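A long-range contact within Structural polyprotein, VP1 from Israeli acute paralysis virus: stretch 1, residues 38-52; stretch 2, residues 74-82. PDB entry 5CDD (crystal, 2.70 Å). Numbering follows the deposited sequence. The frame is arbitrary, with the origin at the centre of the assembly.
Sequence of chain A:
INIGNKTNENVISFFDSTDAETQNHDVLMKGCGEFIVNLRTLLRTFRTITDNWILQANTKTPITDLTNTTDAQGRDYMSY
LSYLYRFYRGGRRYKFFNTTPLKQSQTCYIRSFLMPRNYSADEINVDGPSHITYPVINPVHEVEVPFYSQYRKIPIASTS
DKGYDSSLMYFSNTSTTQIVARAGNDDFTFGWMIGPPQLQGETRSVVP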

# COMPACT_ATOMS: atom_id res chain seq x y z
N ASN A 38 -0.20 35.37 6.69
CA ASN A 38 1.19 35.80 6.55
C ASN A 38 1.43 36.40 5.17
O ASN A 38 1.14 35.78 4.15
CB ASN A 38 2.12 34.60 6.77
CG ASN A 38 3.56 35.02 6.97
OD1 ASN A 38 4.20 35.56 6.08
ND2 ASN A 38 4.08 34.76 8.17
N LEU A 39 1.96 37.62 5.15
CA LEU A 39 2.24 38.32 3.90
C LEU A 39 3.29 37.64 3.04
O LEU A 39 3.38 37.91 1.84
CB LEU A 39 2.66 39.76 4.19
CG LEU A 39 1.61 40.65 4.86
CD1 LEU A 39 2.22 41.99 5.23
CD2 LEU A 39 0.42 40.83 3.93
N ARG A 40 4.09 36.75 3.63
CA ARG A 40 5.11 36.07 2.85
C ARG A 40 4.46 35.17 1.80
O ARG A 40 5.07 34.87 0.78
CB ARG A 40 6.02 35.23 3.75
CG ARG A 40 7.15 34.59 3.00
CD ARG A 40 8.08 33.79 3.91
NE ARG A 40 8.74 34.62 4.91
CZ ARG A 40 8.36 34.73 6.18
NH1 ARG A 40 7.31 34.05 6.60
NH2 ARG A 40 9.02 35.53 7.01
N THR A 41 3.23 34.75 2.06
CA THR A 41 2.51 33.90 1.12
C THR A 41 2.25 34.64 -0.17
O THR A 41 2.04 34.03 -1.22
CB THR A 41 1.16 33.43 1.70
OG1 THR A 41 0.30 34.55 1.89
CG2 THR A 41 1.37 32.72 3.03
N LEU A 42 2.28 35.97 -0.12
CA LEU A 42 2.04 36.78 -1.30
C LEU A 42 3.32 36.91 -2.11
O LEU A 42 3.33 37.54 -3.16
CB LEU A 42 1.52 38.16 -0.91
CG LEU A 42 0.21 38.14 -0.11
CD1 LEU A 42 -0.20 39.55 0.24
CD2 LEU A 42 -0.89 37.46 -0.91
N LEU A 43 4.39 36.31 -1.60
CA LEU A 43 5.67 36.32 -2.29
C LEU A 43 5.82 34.98 -3.01
O LEU A 43 6.87 34.66 -3.56
CB LEU A 43 6.82 36.51 -1.30
CG LEU A 43 6.90 37.85 -0.57
CD1 LEU A 43 8.10 37.86 0.36
CD2 LEU A 43 6.99 38.98 -1.57
N ARG A 44 4.74 34.20 -2.98
CA ARG A 44 4.69 32.89 -3.62
C ARG A 44 3.68 33.00 -4.77
O ARG A 44 3.82 32.34 -5.80
CB ARG A 44 4.24 31.82 -2.63
CG ARG A 44 5.19 31.64 -1.46
CD ARG A 44 6.52 31.06 -1.90
NE ARG A 44 7.48 31.01 -0.80
CZ ARG A 44 8.16 32.07 -0.34
NH1 ARG A 44 7.98 33.26 -0.89
NH2 ARG A 44 9.00 31.93 0.67
N THR A 45 2.67 33.83 -4.57
CA THR A 45 1.65 34.07 -5.58
C THR A 45 2.25 34.93 -6.68
O THR A 45 2.98 35.88 -6.39
CB THR A 45 0.45 34.83 -4.99
OG1 THR A 45 0.90 36.07 -4.44
CG2 THR A 45 -0.24 34.02 -3.91
N PHE A 46 1.96 34.60 -7.93
CA PHE A 46 2.49 35.37 -9.05
C PHE A 46 1.58 36.54 -9.39
O PHE A 46 0.35 36.43 -9.31
CB PHE A 46 2.66 34.49 -10.29
CG PHE A 46 3.87 33.60 -10.23
CD1 PHE A 46 3.90 32.49 -9.40
CD2 PHE A 46 4.99 33.89 -11.01
CE1 PHE A 46 5.03 31.67 -9.34
CE2 PHE A 46 6.12 33.08 -10.96
CZ PHE A 46 6.14 31.97 -10.12
N ARG A 47 2.19 37.65 -9.78
CA ARG A 47 1.45 38.85 -10.15
C ARG A 47 2.18 39.52 -11.31
O ARG A 47 3.41 39.51 -11.35
CB ARG A 47 1.35 39.80 -8.96
CG ARG A 47 0.38 39.34 -7.88
CD ARG A 47 -1.06 39.48 -8.36
NE ARG A 47 -2.03 39.13 -7.32
CZ ARG A 47 -2.36 37.89 -6.98
NH1 ARG A 47 -1.80 36.85 -7.60
NH2 ARG A 47 -3.26 37.67 -6.03
N THR A 48 1.43 40.09 -12.25
CA THR A 48 2.05 40.74 -13.40
C THR A 48 2.73 42.04 -13.00
O THR A 48 2.23 42.78 -12.15
CB THR A 48 1.01 41.04 -14.51
OG1 THR A 48 0.03 41.95 -14.02
CG2 THR A 48 0.32 39.76 -14.95
N ILE A 49 3.88 42.31 -13.61
CA ILE A 49 4.62 43.53 -13.35
C ILE A 49 4.63 44.39 -14.61
O ILE A 49 5.01 45.55 -14.57
CB ILE A 49 6.07 43.23 -12.93
CG1 ILE A 49 6.77 42.38 -13.99
CG2 ILE A 49 6.07 42.53 -11.59
CD1 ILE A 49 8.22 42.04 -13.68
N THR A 50 4.20 43.79 -15.71
CA THR A 50 4.13 44.48 -17.00
C THR A 50 3.29 43.65 -17.95
O THR A 50 3.57 42.47 -18.17
CB THR A 50 5.53 44.70 -17.62
OG1 THR A 50 5.38 45.42 -18.86
CG2 THR A 50 6.21 43.38 -17.91
N ASP A 51 2.25 44.25 -18.51
CA ASP A 51 1.39 43.54 -19.45
C ASP A 51 2.00 43.55 -20.84
O ASP A 51 1.41 43.04 -21.78
CB ASP A 51 -0.00 44.18 -19.49
CG ASP A 51 -0.71 44.13 -18.14
OD1 ASP A 51 -1.07 43.01 -17.70
OD2 ASP A 51 -0.91 45.20 -17.53
N ASN A 52 3.18 44.14 -20.96
CA ASN A 52 3.84 44.20 -22.26
C ASN A 52 5.31 44.56 -22.19
O ASN A 52 5.66 45.73 -22.00
CB ASN A 52 3.11 45.20 -23.16
CG ASN A 52 3.41 44.99 -24.63
OD1 ASN A 52 3.14 43.92 -25.18
ND2 ASN A 52 3.98 46.00 -25.28
N GLY A 74 5.88 49.67 -7.17
CA GLY A 74 5.07 49.15 -6.08
C GLY A 74 3.74 48.60 -6.55
O GLY A 74 2.76 48.61 -5.81
N ARG A 75 3.71 48.12 -7.79
CA ARG A 75 2.49 47.56 -8.36
C ARG A 75 2.24 46.13 -7.88
O ARG A 75 1.16 45.83 -7.37
CB ARG A 75 2.54 47.58 -9.89
CG ARG A 75 1.27 47.03 -10.54
CD ARG A 75 1.41 46.86 -12.04
NE ARG A 75 0.26 46.16 -12.60
CZ ARG A 75 0.16 45.76 -13.87
NH1 ARG A 75 1.16 45.99 -14.72
NH2 ARG A 75 -0.93 45.13 -14.29
N ASP A 76 3.23 45.25 -8.04
CA ASP A 76 3.08 43.86 -7.61
C ASP A 76 3.42 43.70 -6.13
O ASP A 76 3.85 44.66 -5.47
CB ASP A 76 3.96 42.93 -8.45
CG ASP A 76 5.44 43.05 -8.12
OD1 ASP A 76 6.22 42.20 -8.59
OD2 ASP A 76 5.82 43.99 -7.39
N TYR A 77 3.25 42.50 -5.60
CA TYR A 77 3.52 42.24 -4.19
C TYR A 77 5.00 42.35 -3.81
O TYR A 77 5.32 42.90 -2.76
CB TYR A 77 2.99 40.86 -3.79
CG TYR A 77 1.49 40.73 -3.90
CD1 TYR A 77 0.65 41.77 -3.51
CD2 TYR A 77 0.90 39.56 -4.37
CE1 TYR A 77 -0.73 41.65 -3.58
CE2 TYR A 77 -0.49 39.43 -4.45
CZ TYR A 77 -1.29 40.48 -4.05
OH TYR A 77 -2.66 40.37 -4.12
N MET A 78 5.88 41.82 -4.65
CA MET A 78 7.31 41.89 -4.34
C MET A 78 7.77 43.33 -4.19
O MET A 78 8.53 43.65 -3.28
CB MET A 78 8.13 41.19 -5.42
CG MET A 78 8.10 39.68 -5.31
SD MET A 78 9.31 38.89 -6.38
CE MET A 78 10.79 39.11 -5.42
N SER A 79 7.30 44.19 -5.08
CA SER A 79 7.67 45.60 -5.04
C SER A 79 6.97 46.31 -3.89
O SER A 79 7.60 46.97 -3.06
CB SER A 79 7.31 46.28 -6.35
OG SER A 79 7.61 47.67 -6.30
N TYR A 80 5.65 46.18 -3.84
CA TYR A 80 4.85 46.82 -2.81
C TYR A 80 5.31 46.49 -1.39
O TYR A 80 5.52 47.38 -0.57
CB TYR A 80 3.38 46.43 -2.96
CG TYR A 80 2.43 47.31 -2.18
CD1 TYR A 80 2.26 48.65 -2.50
CD2 TYR A 80 1.69 46.79 -1.11
CE1 TYR A 80 1.38 49.47 -1.79
CE2 TYR A 80 0.81 47.60 -0.39
CZ TYR A 80 0.66 48.93 -0.74
OH TYR A 80 -0.23 49.72 -0.04
N LEU A 81 5.49 45.20 -1.11
CA LEU A 81 5.91 44.75 0.21
C LEU A 81 7.38 45.06 0.53
O LEU A 81 7.75 45.18 1.70
CB LEU A 81 5.66 43.25 0.37
CG LEU A 81 4.20 42.78 0.36
CD1 LEU A 81 4.15 41.26 0.34
CD2 LEU A 81 3.48 43.33 1.57
N SER A 82 8.21 45.19 -0.50
CA SER A 82 9.63 45.46 -0.29
C SER A 82 9.85 46.79 0.43
O SER A 82 10.86 46.97 1.11
CB SER A 82 10.38 45.48 -1.62
OG SER A 82 10.10 46.65 -2.37

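Three residues of the second stretch, Tyr-77, Arg-75 and Leu-81, have the largest covered areas in this contact; Arg-75 works through charge, while Tyr-77 and Leu-81 share Leu-42. The first stretch approaches as a 3-10 segment (39-43), continues through a short strand at 47-48 and turns a corner beyond it; the second supplies the start of a helix. Together they bury 678 Å², with leucines at one end and a salt bridge at the other.

Tyr-77, in the first turn of the helix, covers the most, 118 Å². Its CA-to-CB bond points toward the first stretch, and chi1 in the m well lays the ring between the 3-10 segment and the strand. Leu-42 sits over one face: Leu-42 CB lies 4.2 Å from the Tyr-77 ring centroid, 27° off the normal, a CH-pi contact, and 3.8 Å from Tyr-77 CD2. At the ring edge is Thr-45 OG1, 3.5 Å from Tyr-77 CD2; that hydroxyl is itself tied back by a weak hydrogen bond to Leu-42 O, 3.1 Å away. Farther out, Tyr-77 CE2 lies over one face of the Arg-47 guanidinium, 3.3 Å from Arg-47 NE. Arg-47 NH2 gives a weak hydrogen bond to Tyr-77 OH (3.4 Å, 131°), while Arg-47 NH1 donates to Phe-46 O at 2.8 Å, tying the group back to the backbone of its own stretch. Tyrosine suits the site because it offers a flat apolar surface to leucine and a polar tip to arginine.

Arg-75, two residues ahead of the helix and next to its N-cap, covers 91 Å² by reach. All its chi angles are near 180°, so the extended chain carries the guanidinium past the strand to the corner. There Arg-75 NH2 forms a salt bridge with Asp-51 OD2 at 3.2 Å, a hydrogen bond with an angle of 153° made near the guanidinium plane, where arginine donates best. Thr-48 OG1 lies over one face, 3.3 Å from Arg-75 NH2, but the angle is too poor for a hydrogen bond.

Leu-81, one helical turn beyond Tyr-77, closes the apolar end with 73 Å². Leu-81 CD2 meets Leu-39 CD1 at 4.1 Å, and Leu-81 CD1 lies 4.1 Å from Leu-43 CD2 and 4.3 Å from Leu-42 CB. Leu-43 CD2 also touches Met-78 CG at 4.0 Å. The spacing is the rule to read here: positions 77, 78 and 81 bring one side of the helix to the leucines of the 3-10 segment, and branched or flexible apolar chains fill the gap without needing polar partners.

Between ring and salt bridge, Asp-76 serves both its own helix and the contact. As N-cap, Asp-76 OD2 accepts from Ser-79 N (2.8 Å, 155°), satisfying a free amide of the first turn. Asp-76 CB packs against the strand, 4.1 Å from both Arg-47 CB and Thr-48 O, and Asp-76 OD1 comes close to Ile-49 CG2, at 3.0 Å.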